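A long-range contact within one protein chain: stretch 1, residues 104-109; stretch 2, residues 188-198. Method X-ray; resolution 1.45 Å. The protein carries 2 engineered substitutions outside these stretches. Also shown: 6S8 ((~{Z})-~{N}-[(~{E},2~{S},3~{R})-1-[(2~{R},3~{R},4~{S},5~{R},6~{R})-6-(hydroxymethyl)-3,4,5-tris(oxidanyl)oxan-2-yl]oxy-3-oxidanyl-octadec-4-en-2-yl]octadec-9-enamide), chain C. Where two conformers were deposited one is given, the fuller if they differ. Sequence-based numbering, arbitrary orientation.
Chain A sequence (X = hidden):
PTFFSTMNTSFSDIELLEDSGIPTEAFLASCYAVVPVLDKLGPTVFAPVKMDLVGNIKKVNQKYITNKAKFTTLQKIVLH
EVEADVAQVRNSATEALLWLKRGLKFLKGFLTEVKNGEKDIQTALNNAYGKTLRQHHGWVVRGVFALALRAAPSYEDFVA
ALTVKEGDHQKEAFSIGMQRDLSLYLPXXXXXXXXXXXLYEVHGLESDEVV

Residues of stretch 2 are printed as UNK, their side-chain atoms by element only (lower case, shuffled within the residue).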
# COMPACT_ATOMS: atom_id res chain seq x y z
N LEU A 104 -1.41 3.16 0.40
CA LEU A 104 -1.88 2.02 1.21
C LEU A 104 -3.27 2.30 1.79
O LEU A 104 -4.08 1.35 1.93
CB LEU A 104 -0.87 1.70 2.30
CG LEU A 104 0.49 1.11 1.87
CD1 LEU A 104 1.36 0.95 3.10
CD2 LEU A 104 0.31 -0.20 1.17
N LYS A 105 -3.56 3.56 2.17
CA LYS A 105 -4.91 3.87 2.69
C LYS A 105 -5.97 3.54 1.58
O LYS A 105 -7.03 3.00 1.87
CB LYS A 105 -5.08 5.31 3.15
CG LYS A 105 -4.30 5.65 4.38
CD LYS A 105 -5.10 5.52 5.67
CE LYS A 105 -4.38 6.08 6.93
NZ LYS A 105 -4.49 7.54 6.84
N PHE A 106 -5.66 3.90 0.33
CA PHE A 106 -6.48 3.54 -0.82
C PHE A 106 -6.65 2.01 -0.97
O PHE A 106 -7.79 1.49 -1.05
CB PHE A 106 -5.98 4.20 -2.10
CG PHE A 106 -6.66 3.71 -3.35
CD1 PHE A 106 -7.99 3.95 -3.61
CD2 PHE A 106 -5.97 2.95 -4.25
CE1 PHE A 106 -8.61 3.49 -4.79
CE2 PHE A 106 -6.57 2.50 -5.40
CZ PHE A 106 -7.89 2.75 -5.67
N LEU A 107 -5.52 1.29 -0.94
CA LEU A 107 -5.56 -0.16 -1.03
C LEU A 107 -6.45 -0.77 0.09
O LEU A 107 -7.25 -1.66 -0.16
CB LEU A 107 -4.09 -0.69 -0.92
CG LEU A 107 -3.99 -2.21 -0.86
CD1 LEU A 107 -4.51 -2.89 -2.16
CD2 LEU A 107 -2.54 -2.55 -0.56
N LYS A 108 -6.26 -0.28 1.31
CA LYS A 108 -7.02 -0.76 2.47
C LYS A 108 -8.54 -0.54 2.20
O LYS A 108 -9.36 -1.42 2.43
CB LYS A 108 -6.57 -0.12 3.76
CG LYS A 108 -7.04 -0.78 5.01
CD LYS A 108 -6.51 -0.21 6.28
CE LYS A 108 -7.16 1.09 6.61
NZ LYS A 108 -8.52 0.85 7.23
N GLY A 109 -8.89 0.67 1.70
CA GLY A 109 -10.29 1.00 1.44
C GLY A 109 -10.88 0.08 0.39
O GLY A 109 -12.00 -0.40 0.53
N UNK A 188 -4.05 -5.21 10.44
CA UNK A 188 -2.59 -5.03 10.64
C UNK A 188 -2.13 -3.79 9.88
O UNK A 188 -1.41 -2.98 10.43
c UNK A 188 -1.81 -6.27 10.14
N UNK A 189 -2.57 -3.64 8.64
CA UNK A 189 -2.24 -2.46 7.86
C UNK A 189 -2.75 -1.19 8.54
O UNK A 189 -2.03 -0.17 8.68
c UNK A 189 -1.99 -1.58 5.54
c UNK A 189 -2.74 -2.55 6.41
s UNK A 189 -2.94 -1.18 4.06
c UNK A 189 -3.47 -2.78 3.51
N UNK A 190 -4.00 -1.24 9.00
CA UNK A 190 -4.63 -0.07 9.70
C UNK A 190 -3.74 0.34 10.88
O UNK A 190 -3.57 1.54 11.15
c UNK A 190 -6.02 -0.43 10.17
o UNK A 190 -8.63 -1.04 11.20
c UNK A 190 -6.88 0.65 10.80
c UNK A 190 -8.31 0.18 11.25
o UNK A 190 -9.13 1.03 11.68
N UNK A 191 -3.29 -0.64 11.67
CA UNK A 191 -2.50 -0.34 12.85
C UNK A 191 -1.21 0.43 12.47
O UNK A 191 -0.85 1.44 13.10
c UNK A 191 -2.14 -1.62 13.61
c UNK A 191 -1.24 -1.41 14.80
n UNK A 191 -1.07 -2.24 17.96
c UNK A 191 -0.94 -2.74 15.48
c UNK A 191 -0.20 -2.52 16.78
N UNK A 192 -0.53 -0.07 11.45
CA UNK A 192 0.69 0.56 10.99
C UNK A 192 0.44 1.93 10.39
O UNK A 192 1.19 2.89 10.66
n UNK A 192 2.14 -4.02 10.22
o UNK A 192 2.95 -2.41 8.75
c UNK A 192 1.89 -1.64 10.73
c UNK A 192 1.43 -0.36 10.03
c UNK A 192 2.36 -2.72 9.81
N UNK A 193 -0.64 2.04 9.62
CA UNK A 193 -0.95 3.36 9.01
C UNK A 193 -1.29 4.40 10.11
O UNK A 193 -0.98 5.57 9.97
c UNK A 193 -1.73 2.51 6.79
c UNK A 193 -2.99 2.26 5.90
c UNK A 193 -2.07 3.27 8.03
c UNK A 193 -0.68 3.22 5.97
N UNK A 194 -1.97 3.96 11.19
CA UNK A 194 -2.33 4.87 12.30
C UNK A 194 -1.07 5.40 13.00
O UNK A 194 -0.99 6.56 13.34
c UNK A 194 -3.30 4.20 13.27
N UNK A 195 -0.10 4.48 13.20
CA UNK A 195 1.19 4.85 13.77
C UNK A 195 1.82 5.91 12.90
O UNK A 195 2.35 6.93 13.39
c UNK A 195 1.48 2.70 15.04
c UNK A 195 2.09 3.59 13.99
c UNK A 195 3.56 3.98 14.27
c UNK A 195 2.05 1.28 15.14
N UNK A 196 1.86 5.67 11.60
CA UNK A 196 2.49 6.60 10.66
C UNK A 196 1.75 7.96 10.62
O UNK A 196 2.37 9.03 10.57
c UNK A 196 5.12 5.34 9.56
c UNK A 196 3.63 4.25 7.83
c UNK A 196 3.70 4.87 9.19
c UNK A 196 2.67 5.98 9.26
N UNK A 197 0.43 7.88 10.61
CA UNK A 197 -0.37 9.10 10.60
C UNK A 197 -0.05 9.96 11.82
O UNK A 197 0.14 11.17 11.69
c UNK A 197 -1.85 8.79 10.53
o UNK A 197 -3.50 7.81 9.14
c UNK A 197 -2.34 8.31 9.19
o UNK A 197 -1.63 8.39 8.17
N UNK A 198 0.04 9.34 12.99
CA UNK A 198 0.37 10.07 14.24
C UNK A 198 1.79 10.70 14.12
O UNK A 198 1.98 11.86 14.46
o UNK A 198 -1.13 8.73 15.51
c UNK A 198 0.22 9.14 15.43
c UNK A 198 0.66 9.84 16.72
C1 6S8 C . 2.06 11.46 -6.77
C2 6S8 C . 0.96 10.53 -7.24
N2 6S8 C . 1.02 9.30 -6.46
C3 6S8 C . 1.14 10.22 -8.75
O3 6S8 C . 1.14 11.49 -9.44
C4 6S8 C . 0.04 9.36 -9.23
C5 6S8 C . 0.29 8.15 -9.73
C6 6S8 C . -0.74 7.18 -10.27
C7 6S8 C . -2.19 7.55 -10.13
C8 6S8 C . -2.87 6.70 -11.18
C9 6S8 C . -4.24 6.42 -10.70
C10 6S8 C . -4.19 5.33 -9.67
C11 6S8 C . -4.95 4.08 -10.17
C12 6S8 C . -5.42 3.29 -8.96
C13 6S8 C . -5.07 1.80 -8.96
C14 6S8 C . -5.93 0.92 -9.85
C15 6S8 C . -6.12 -0.47 -9.25
C16 6S8 C . -5.88 -1.68 -10.14
C17 6S8 C . -6.99 -2.73 -10.31
C18 6S8 C . -7.36 -3.54 -9.07
C1A 6S8 C . 4.33 11.29 -5.97
O1A 6S8 C . 3.36 10.87 -6.91
C2A 6S8 C . 5.39 10.23 -5.84
O2A 6S8 C . 4.78 9.03 -5.35
C3A 6S8 C . 6.57 10.72 -4.99
O3A 6S8 C . 7.60 9.76 -5.03
C4A 6S8 C . 7.05 12.06 -5.51
O4A 6S8 C . 7.78 11.91 -6.72
O5A 6S8 C . 5.18 15.17 -6.49
C5M 6S8 C . 5.88 13.02 -5.63
C6A 6S8 C . 6.32 14.36 -6.17
O6A 6S8 C . 4.90 12.46 -6.51
CAA 6S8 C . -0.01 8.83 -5.78
OAA 6S8 C . -1.08 9.40 -5.62
CAB 6S8 C . 0.27 7.51 -5.11
CAC 6S8 C . -0.15 6.59 -6.29
CAD 6S8 C . -1.13 5.60 -5.81
CAE 6S8 C . -0.48 4.26 -6.00
CAF 6S8 C . -1.49 3.25 -5.49
CAG 6S8 C . -0.82 2.24 -4.54
CAH 6S8 C . -1.39 0.83 -4.75
CAI 6S8 C . -2.81 0.85 -4.27
CAJ 6S8 C . -3.81 0.20 -4.87
CAK 6S8 C . -3.67 -0.67 -6.08
CAL 6S8 C . -4.92 -1.54 -5.94
CAM 6S8 C . -4.85 -2.86 -6.68
CAN 6S8 C . -3.69 -3.67 -6.20
CAO 6S8 C . -3.99 -5.14 -6.37
CAP 6S8 C . -4.58 -5.76 -5.13
CAQ 6S8 C . -3.85 -7.01 -4.73
CAR 6S8 C . -3.85 -7.06 -3.26
O HOH W 1 -8.92 -1.54 8.61

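Position 188 has a single side-chain carbon, whose CB comes no nearer to stretch 1 than 8.6 Å, at Lys108 CD. One carbon and nothing beyond it makes this Ala188, a residue that fits a helix readily and adds nothing to this contact.

Position 189 carries an unbranched chain of two carbons, a sulfur and a terminal carbon. The sulfur lies 3.5 Å from Leu104 O and 3.8 Å from Lys108 CB. An unbranched chain with sulfur next to its last carbon is methionine, Met189. Its CA-to-CB bond points toward the other helix, and the chain continues until Met189 CE is 4.2 Å from Leu107 CD2. A long, flexible, apolar side chain can thus touch three residues, Leu104 and, about one turn on, Leu107 and Lys108.

At position 190 three carbons run in a row, the third carrying two oxygens, and CB lies 3.9 Å from Lys108 CD. This is Glu190. It leaves its helix sideways, at the exposed margin of the contact, where a carboxylate can stay hydrated. Lys108 NZ and Glu190 OE1, at 4.4 Å, are too far apart for a salt bridge. Water 1 spans the gap, accepting from Lys108 NZ at 2.8 Å and donating a weak hydrogen bond to Glu190 OE1 at 2.7 Å.

Position 191 shows four carbons in a row ending in nitrogen, an extended chain that does not reach stretch 1. This is Lys191, whose charge suits an exposed site.

Position 192 has three carbons, the third carrying one oxygen and one nitrogen, so it is Gln192. Although buried, it makes no contact here; its amide nitrogen is hydrogen-bonded elsewhere in the structure.

Position 193 has four carbons forked at the second and points toward stretch 1. One terminal carbon lies 4.0 Å from Leu104 CB, and its CB lies 3.8 Å from Lys105 CE. This is Leu193, whose branched apolar end fills space between the helices; even the lysine meets it through carbon.

Position 194 has one carbon, directed sideways and touching nothing opposite: Ala194, a small methyl easily tolerated at an exposed site. Position 195 has four carbons forked at the first, one arm two carbons long, out of reach of stretch 1: Ile195, whose branched apolar chain is acceptable where exposure is partial. Position 196, four carbons forked at the second, is Leu196, its apolar bulk suited to burial, though not against these residues.

Position 197 offers two carbons, the second bearing two oxygens, one of them 2.5 Å from Lys105 NZ. It is Asp197, joined through OD2 in a salt bridge, with the lysine as hydrogen-bond donor. The short acid meets a long lysine whose end comes nearer than its sideways CB would suggest.

Position 198 has one carbon carrying an oxygen and a carbon, distant from stretch 1: Thr198, whose small polar hydroxyl suits an exposed site.

The two helices run roughly antiparallel, at 151°, with their axes 10.5 Å apart at closest approach. Met189, Leu193 and Asp197, spaced four apart, recur along one side of their helix. The first two pack against Leu104, and the salt bridge to Lys105 extends the contact beyond this apolar patch.

Stretch 2 188-198: AMEKQLAILDT
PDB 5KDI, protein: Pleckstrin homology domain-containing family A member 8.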